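Local structure of aminotransferase (4ZM4) at residues 105-110 against 319-324; 131-136 against 303-308; 191-194 against 199-202. The protein belongs to the class-III aminotransferase family of fold-type-I pyridoxal-5'-phosphate proteins and forms an assembly of two chains. The protein carries 1 engineered substitution. All coordinates share one frame; numbering follows the deposited sequence.

Contact 1 of 3, residues 105-110 against 319-324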
# COMPACT_ATOMS: atom_id res chain seq x y z
N ALA B 105 -3.39 1.57 -20.93
CA ALA B 105 -3.04 2.14 -22.26
C ALA B 105 -2.36 3.49 -22.15
O ALA B 105 -1.36 3.76 -22.83
CB ALA B 105 -4.27 2.25 -23.15
N LEU B 106 -2.86 4.34 -21.26
CA LEU B 106 -2.15 5.60 -20.96
C LEU B 106 -0.71 5.40 -20.50
O LEU B 106 0.18 6.12 -20.94
CB LEU B 106 -2.95 6.44 -19.95
CG LEU B 106 -4.04 7.23 -20.68
CD1 LEU B 106 -5.16 7.70 -19.76
CD2 LEU B 106 -3.40 8.40 -21.42
N ILE B 107 -0.48 4.49 -19.56
CA ILE B 107 0.89 4.24 -19.09
C ILE B 107 1.74 3.76 -20.28
O ILE B 107 2.82 4.30 -20.51
CB ILE B 107 0.94 3.19 -17.94
CG1 ILE B 107 0.32 3.78 -16.67
CG2 ILE B 107 2.36 2.75 -17.65
CD1 ILE B 107 -0.00 2.74 -15.62
N ALA B 108 1.22 2.80 -21.07
CA ALA B 108 1.97 2.24 -22.19
C ALA B 108 2.34 3.30 -23.25
O ALA B 108 3.45 3.30 -23.77
CB ALA B 108 1.24 1.09 -22.84
N GLU B 109 1.42 4.22 -23.49
CA GLU B 109 1.62 5.29 -24.47
C GLU B 109 2.71 6.22 -24.00
O GLU B 109 3.59 6.58 -24.76
CB GLU B 109 0.32 6.11 -24.68
CG GLU B 109 0.36 6.96 -25.93
CD GLU B 109 -0.73 8.05 -25.99
OE1 GLU B 109 -1.85 7.86 -25.47
OE2 GLU B 109 -0.45 9.10 -26.56
N LEU B 110 2.65 6.61 -22.72
CA LEU B 110 3.56 7.59 -22.18
C LEU B 110 4.93 7.02 -21.79
O LEU B 110 5.92 7.77 -21.74
CB LEU B 110 2.89 8.34 -20.99
CG LEU B 110 2.01 9.56 -21.30
CD1 LEU B 110 1.13 9.39 -22.51
CD2 LEU B 110 1.15 9.91 -20.11
N ARG B 319 -9.14 5.56 -11.86
CA ARG B 319 -9.71 6.83 -12.32
C ARG B 319 -8.69 7.97 -12.13
O ARG B 319 -8.53 8.85 -13.00
CB ARG B 319 -11.02 7.12 -11.58
CG ARG B 319 -11.84 8.26 -12.17
CD ARG B 319 -12.41 7.93 -13.55
NE ARG B 319 -13.10 9.08 -14.10
CZ ARG B 319 -14.37 9.38 -13.87
NH1 ARG B 319 -15.14 8.61 -13.12
NH2 ARG B 319 -14.88 10.47 -14.40
N ALA B 320 -8.00 7.98 -10.99
CA ALA B 320 -6.99 9.00 -10.74
C ALA B 320 -5.85 8.91 -11.78
O ALA B 320 -5.36 9.92 -12.24
CB ALA B 320 -6.45 8.90 -9.32
N VAL B 321 -5.43 7.69 -12.12
CA VAL B 321 -4.36 7.52 -13.10
C VAL B 321 -4.84 8.05 -14.43
O VAL B 321 -4.12 8.79 -15.10
CB VAL B 321 -3.89 6.04 -13.23
CG1 VAL B 321 -2.96 5.84 -14.40
CG2 VAL B 321 -3.20 5.58 -11.95
N VAL B 322 -6.06 7.70 -14.82
CA VAL B 322 -6.63 8.14 -16.10
C VAL B 322 -6.76 9.66 -16.19
O VAL B 322 -6.39 10.27 -17.19
CB VAL B 322 -8.00 7.47 -16.34
CG1 VAL B 322 -8.79 8.18 -17.46
CG2 VAL B 322 -7.80 5.98 -16.66
N ALA B 323 -7.28 10.27 -15.15
CA ALA B 323 -7.41 11.73 -15.12
C ALA B 323 -6.04 12.43 -15.12
O ALA B 323 -5.84 13.42 -15.83
CB ALA B 323 -8.23 12.18 -13.91
N MET B 324 -5.08 11.89 -14.37
CA MET B 324 -3.80 12.56 -14.19
C MET B 324 -2.97 12.40 -15.43
O MET B 324 -2.43 13.37 -15.95
CB MET B 324 -3.06 12.01 -12.98
CG MET B 324 -1.77 12.72 -12.64
SD MET B 324 -1.96 14.47 -12.22
CE MET B 324 -0.35 14.80 -11.48

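Contact 2 of 3, residues 131-136 against 303-308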
# COMPACT_ATOMS: atom_id res chain seq x y z
N LEU B 131 10.66 -7.20 -7.85
CA LEU B 131 11.85 -8.00 -7.53
C LEU B 131 11.55 -9.49 -7.57
O LEU B 131 12.36 -10.29 -8.06
CB LEU B 131 12.49 -7.57 -6.20
CG LEU B 131 13.08 -6.16 -6.28
CD1 LEU B 131 13.65 -5.74 -4.91
CD2 LEU B 131 14.13 -6.01 -7.37
N ARG B 132 10.38 -9.88 -7.05
CA ARG B 132 9.98 -11.26 -7.09
C ARG B 132 9.86 -11.70 -8.54
O ARG B 132 10.27 -12.81 -8.89
CB ARG B 132 8.68 -11.48 -6.34
CG ARG B 132 8.83 -11.60 -4.83
CD ARG B 132 7.49 -11.92 -4.21
NE ARG B 132 7.55 -11.87 -2.76
CZ ARG B 132 6.49 -11.76 -1.95
NH1 ARG B 132 5.26 -11.72 -2.43
NH2 ARG B 132 6.67 -11.69 -0.63
N LEU B 133 9.30 -10.85 -9.39
CA LEU B 133 9.15 -11.19 -10.82
C LEU B 133 10.50 -11.45 -11.45
O LEU B 133 10.66 -12.43 -12.16
CB LEU B 133 8.42 -10.07 -11.56
CG LEU B 133 8.20 -10.24 -13.07
CD1 LEU B 133 7.39 -11.52 -13.35
CD2 LEU B 133 7.50 -9.03 -13.66
N ALA B 134 11.49 -10.61 -11.12
CA ALA B 134 12.84 -10.80 -11.64
C ALA B 134 13.52 -12.11 -11.12
O ALA B 134 14.22 -12.81 -11.88
CB ALA B 134 13.71 -9.59 -11.31
N ARG B 135 13.33 -12.41 -9.84
CA ARG B 135 13.86 -13.67 -9.29
C ARG B 135 13.17 -14.85 -9.95
O ARG B 135 13.83 -15.83 -10.35
CB ARG B 135 13.71 -13.71 -7.77
CG ARG B 135 14.55 -12.66 -7.03
CD ARG B 135 14.27 -12.66 -5.54
NE ARG B 135 15.42 -12.16 -4.78
CZ ARG B 135 15.47 -11.07 -4.01
NH1 ARG B 135 14.38 -10.29 -3.84
NH2 ARG B 135 16.65 -10.76 -3.39
N ALA B 136 11.84 -14.79 -10.06
CA ALA B 136 11.07 -15.90 -10.66
C ALA B 136 11.43 -16.12 -12.15
O ALA B 136 11.50 -17.27 -12.61
CB ALA B 136 9.58 -15.68 -10.53
N ASN B 303 -0.10 -15.68 -15.27
CA ASN B 303 -0.51 -15.79 -13.86
C ASN B 303 0.23 -16.90 -13.08
O ASN B 303 -0.30 -17.48 -12.12
CB ASN B 303 -2.03 -15.95 -13.74
CG ASN B 303 -2.58 -15.32 -12.48
OD1 ASN B 303 -2.14 -14.24 -12.07
ND2 ASN B 303 -3.53 -15.98 -11.86
N GLU B 304 1.47 -17.16 -13.48
CA GLU B 304 2.33 -18.10 -12.82
C GLU B 304 3.07 -17.37 -11.68
O GLU B 304 3.23 -17.91 -10.59
CB GLU B 304 3.31 -18.72 -13.82
CG GLU B 304 3.99 -19.99 -13.34
CD GLU B 304 4.88 -20.64 -14.39
OE1 GLU B 304 4.72 -20.32 -15.61
OE2 GLU B 304 5.74 -21.47 -13.99
N ALA B 305 3.56 -16.16 -11.95
CA ALA B 305 4.19 -15.33 -10.92
C ALA B 305 3.12 -14.58 -10.11
O ALA B 305 1.91 -14.63 -10.43
CB ALA B 305 5.17 -14.33 -11.54
N HIS B 306 3.56 -13.92 -9.05
CA HIS B 306 2.63 -13.45 -8.04
C HIS B 306 2.62 -11.96 -7.88
O HIS B 306 3.65 -11.30 -7.90
CB HIS B 306 2.98 -14.06 -6.68
CG HIS B 306 1.88 -13.95 -5.68
ND1 HIS B 306 1.84 -12.95 -4.73
CD2 HIS B 306 0.78 -14.71 -5.48
CE1 HIS B 306 0.77 -13.12 -3.97
NE2 HIS B 306 0.11 -14.18 -4.42
N HIS B 307 1.41 -11.45 -7.70
CA HIS B 307 1.21 -10.17 -7.09
C HIS B 307 -0.18 -10.19 -6.50
O HIS B 307 -1.04 -10.98 -6.95
CB HIS B 307 1.37 -9.03 -8.12
CG HIS B 307 1.18 -7.68 -7.51
ND1 HIS B 307 1.87 -7.26 -6.39
CD2 HIS B 307 0.35 -6.66 -7.85
CE1 HIS B 307 1.50 -6.04 -6.09
NE2 HIS B 307 0.56 -5.66 -6.94
N ALA B 308 -0.43 -9.34 -5.52
CA ALA B 308 -1.73 -9.39 -4.85
C ALA B 308 -2.09 -8.07 -4.19
O ALA B 308 -1.35 -7.10 -4.33
CB ALA B 308 -1.74 -10.54 -3.83
O HOH W 1 4.41 -10.63 -5.03

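Contact 3 of 3, residues 191-194 against 199-202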
# COMPACT_ATOMS: atom_id res chain seq x y z
N VAL B 191 22.78 -6.94 -2.24
CA VAL B 191 24.15 -6.48 -2.28
C VAL B 191 24.10 -4.98 -2.65
O VAL B 191 23.10 -4.49 -3.22
CB VAL B 191 24.90 -7.43 -3.26
CG1 VAL B 191 25.63 -6.72 -4.37
CG2 VAL B 191 25.83 -8.39 -2.48
N GLN B 192 25.17 -4.25 -2.35
CA GLN B 192 25.16 -2.82 -2.57
C GLN B 192 26.50 -2.33 -3.10
O GLN B 192 27.55 -2.85 -2.70
CB GLN B 192 24.80 -2.09 -1.28
CG GLN B 192 24.24 -0.71 -1.49
CD GLN B 192 23.78 -0.01 -0.21
OE1 GLN B 192 22.64 0.39 -0.14
NE2 GLN B 192 24.65 0.11 0.78
N LEU B 193 26.44 -1.34 -4.00
CA LEU B 193 27.59 -0.58 -4.46
C LEU B 193 27.32 0.92 -4.30
O LEU B 193 26.21 1.34 -4.11
CB LEU B 193 27.78 -0.78 -5.97
CG LEU B 193 27.83 -2.17 -6.56
CD1 LEU B 193 27.83 -2.05 -8.06
CD2 LEU B 193 29.07 -2.89 -6.06
N GLY B 194 28.36 1.72 -4.48
CA GLY B 194 28.23 3.16 -4.55
C GLY B 194 27.68 3.60 -5.90
O GLY B 194 28.03 3.04 -6.95
N ASP B 199 33.81 1.27 -12.18
CA ASP B 199 34.81 0.23 -11.87
C ASP B 199 34.21 -0.85 -10.96
O ASP B 199 34.27 -2.01 -11.26
CB ASP B 199 36.03 0.85 -11.16
CG ASP B 199 36.88 1.74 -12.08
OD1 ASP B 199 36.82 1.59 -13.33
OD2 ASP B 199 37.63 2.60 -11.52
N ALA B 200 33.59 -0.42 -9.86
CA ALA B 200 32.99 -1.32 -8.89
C ALA B 200 31.89 -2.14 -9.52
O ALA B 200 31.78 -3.35 -9.30
CB ALA B 200 32.46 -0.52 -7.70
N LEU B 201 31.09 -1.50 -10.35
CA LEU B 201 30.00 -2.17 -11.05
C LEU B 201 30.51 -3.22 -12.02
O LEU B 201 29.92 -4.31 -12.15
CB LEU B 201 29.14 -1.13 -11.80
CG LEU B 201 27.90 -1.68 -12.50
CD1 LEU B 201 26.87 -2.21 -11.51
CD2 LEU B 201 27.29 -0.61 -13.38
N ARG B 202 31.56 -2.87 -12.75
CA ARG B 202 32.18 -3.81 -13.70
C ARG B 202 32.76 -5.00 -12.96
O ARG B 202 32.62 -6.15 -13.39
CB ARG B 202 33.29 -3.12 -14.49
CG ARG B 202 32.81 -2.16 -15.57
CD ARG B 202 34.01 -1.64 -16.33
NE ARG B 202 33.60 -1.13 -17.63
CZ ARG B 202 33.44 0.16 -17.94
NH1 ARG B 202 33.67 1.12 -17.03
NH2 ARG B 202 33.07 0.49 -19.18

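Contact 1 of 3, residues 105-110 against 319-324
L106 and I107 of helix 98-110 meet V322 and V321 of helix 315-329 in a small apolar seam, with the backbones nearest at L106 and V322, whose CA atoms are 7.1 Å apart. L106 does most of the reaching. One branch of its isopropyl end, CD1, lies against the backbone of the other helix as much as against a side chain: it is 3.8 Å from V322 O and 4.0 Å from V322 CA. The same methyl meets V322 CG1 at 4.3 Å. Its first torsion (chi1 -82°) sets CG anti to the carbonyl carbon and beside the backbone N, and from there the side chain extends to V322. The second apolar pair is looser. I107 starts across the direction of the partner helix, but its CD1 methyl swings in to 4.5 Å from V321 CG1.

Both helices belong to the fold-type-I architecture of the class-III aminotransferases. They are distant in sequence, and the seven-stranded sheet's strands all lie between them along the chain. V321, whose side chain is about 13 Å from the bound P3B, is not in direct touch with that ligand.

Polar interactions stay at the margins. Each segment keeps its own helical backbone bonds, such as L110 N to L106 O at 3.1 Å. E109 pairs with R329, a salt bridge that joins the same two helices beyond the segment, while R319 turns to D85 and Q86 of helix 77-89. That third helix also receives A320 and M324, and I107 packs further onto L325, V114 and M281.

Contact 2 of 3, residues 131-136 against 303-308
Next to a pyridoxal-5'-phosphate site at the boundary with the second subunit, R132 and L133 of helix 123-138 face A305 and H306 of the loop that leads to G309, V310 and Y311, residues of that cofactor pocket. H306 itself has its side chain about 9 Å from the pyridoxal-5'-phosphate. The polar half of the contact runs through one water. R132 NH1 donates to it at 2.9 Å, and the water in turn donates to H306 O at 3.0 Å. The water also sits in the plane of the H306 ring, at its edge, and forms a weak hydrogen bond with H306 ND1, 3.5 Å from the water oxygen. R132 NH1 and H306 ND1 are 4.3 Å apart, so the water bridges groups that do not bond directly; ND1 lies near the guanidinium plane, at its edge.

The loop begins where a Schellman motif ends helix 298-301, N303 taking positive phi as the C-prime residue. From A305 on the backbone is extended, and at this first extended residue the contact is apolar: L133 CD1 rests 4.0 Å from A305 CB. With CG anti to the backbone N (chi1 179°), L133 directs this branch at the small methyl, and L300 and M297 pack around the leucine.

The guanidinium has its strongest partner elsewhere, in a salt bridge from NH2 to E155 of the second subunit, and NH2 also bonds to W153 O of that subunit. On the loop, A305 O and H307 N are both bonded to the hydroxyl of S32 of the second subunit. Within the chain, H307 is held at both ring nitrogens, ND1 by S129 OG and NE2 by F119 O.

Contact 3 of 3, residues 191-194 against 199-202
A200, near the start of helix 198-208, is the first residue to meet L193 of strand 190-193. The backbones are nearest here, with A200 CA 7.0 Å from L193 CA, and the A200 methyl turns toward the strand. L193 answers with the CD2 branch, which is 4.4 Å from A200 CB and 4.2 Å from A200 O, so this methyl touches side chain and carbonyl alike at loose van der Waals range. The A200 N is hydrogen-bonded to OD1 of D197, the residue just before the helix.

At L201 the packing tightens. The other branch of L193, CD1, comes to 3.6 Å from L201 CD1 and also lies over the base of that residue, 3.7 Å from L201 CA and 4.1 Å from L201 CB. The two leucine side chains cross at about a right angle. L201 has CG anti to its backbone N (chi1 -176°), whereas L193 places CG anti to its carbonyl carbon (chi1 -51°), on the helix side; the two methyls of its fork then diverge, CD2 to A200 and CD1 to L201. L193 is the one strand side chain that touches the segment 199-202, and the side-chain pairs are all aliphatic, with one methyl also near the A200 carbonyl oxygen. R202 then points away from the strand, with L236 as a neighbour.

In the fold this is the first half of a beta-alpha-beta crossover: strand 190-193, helix 198-208 and the parallel strand 212-217, with strand 142-146 lying between the two strands in the seven-stranded sheet. The edge strand is joined to 142-146 by backbone bonds of V191 and L193. F146 of that neighbour touches both leucines, and L201 also packs on F233, L237 and L240 of helix 233-244.

In the fold
All three contacts are largely buried, yet they occupy separate places: none touches another, and the closest, contacts 2 and 3, are still about 7 Å apart at their nearest atoms. Along the chain they are nested, contact 3 within the loop closed by contact 2 and that within contact 1. Contact 1 joins two helices, contact 3 joins an edge strand to the helix that follows it, and contact 2 sets a helix against an irregular loop. Chemistry follows place. Contacts 1 and 3, within one subunit's packing, rely on aliphatic methyls, whereas contact 2, at the subunit boundary, adds a bridging water and an arginine shared with the second chain.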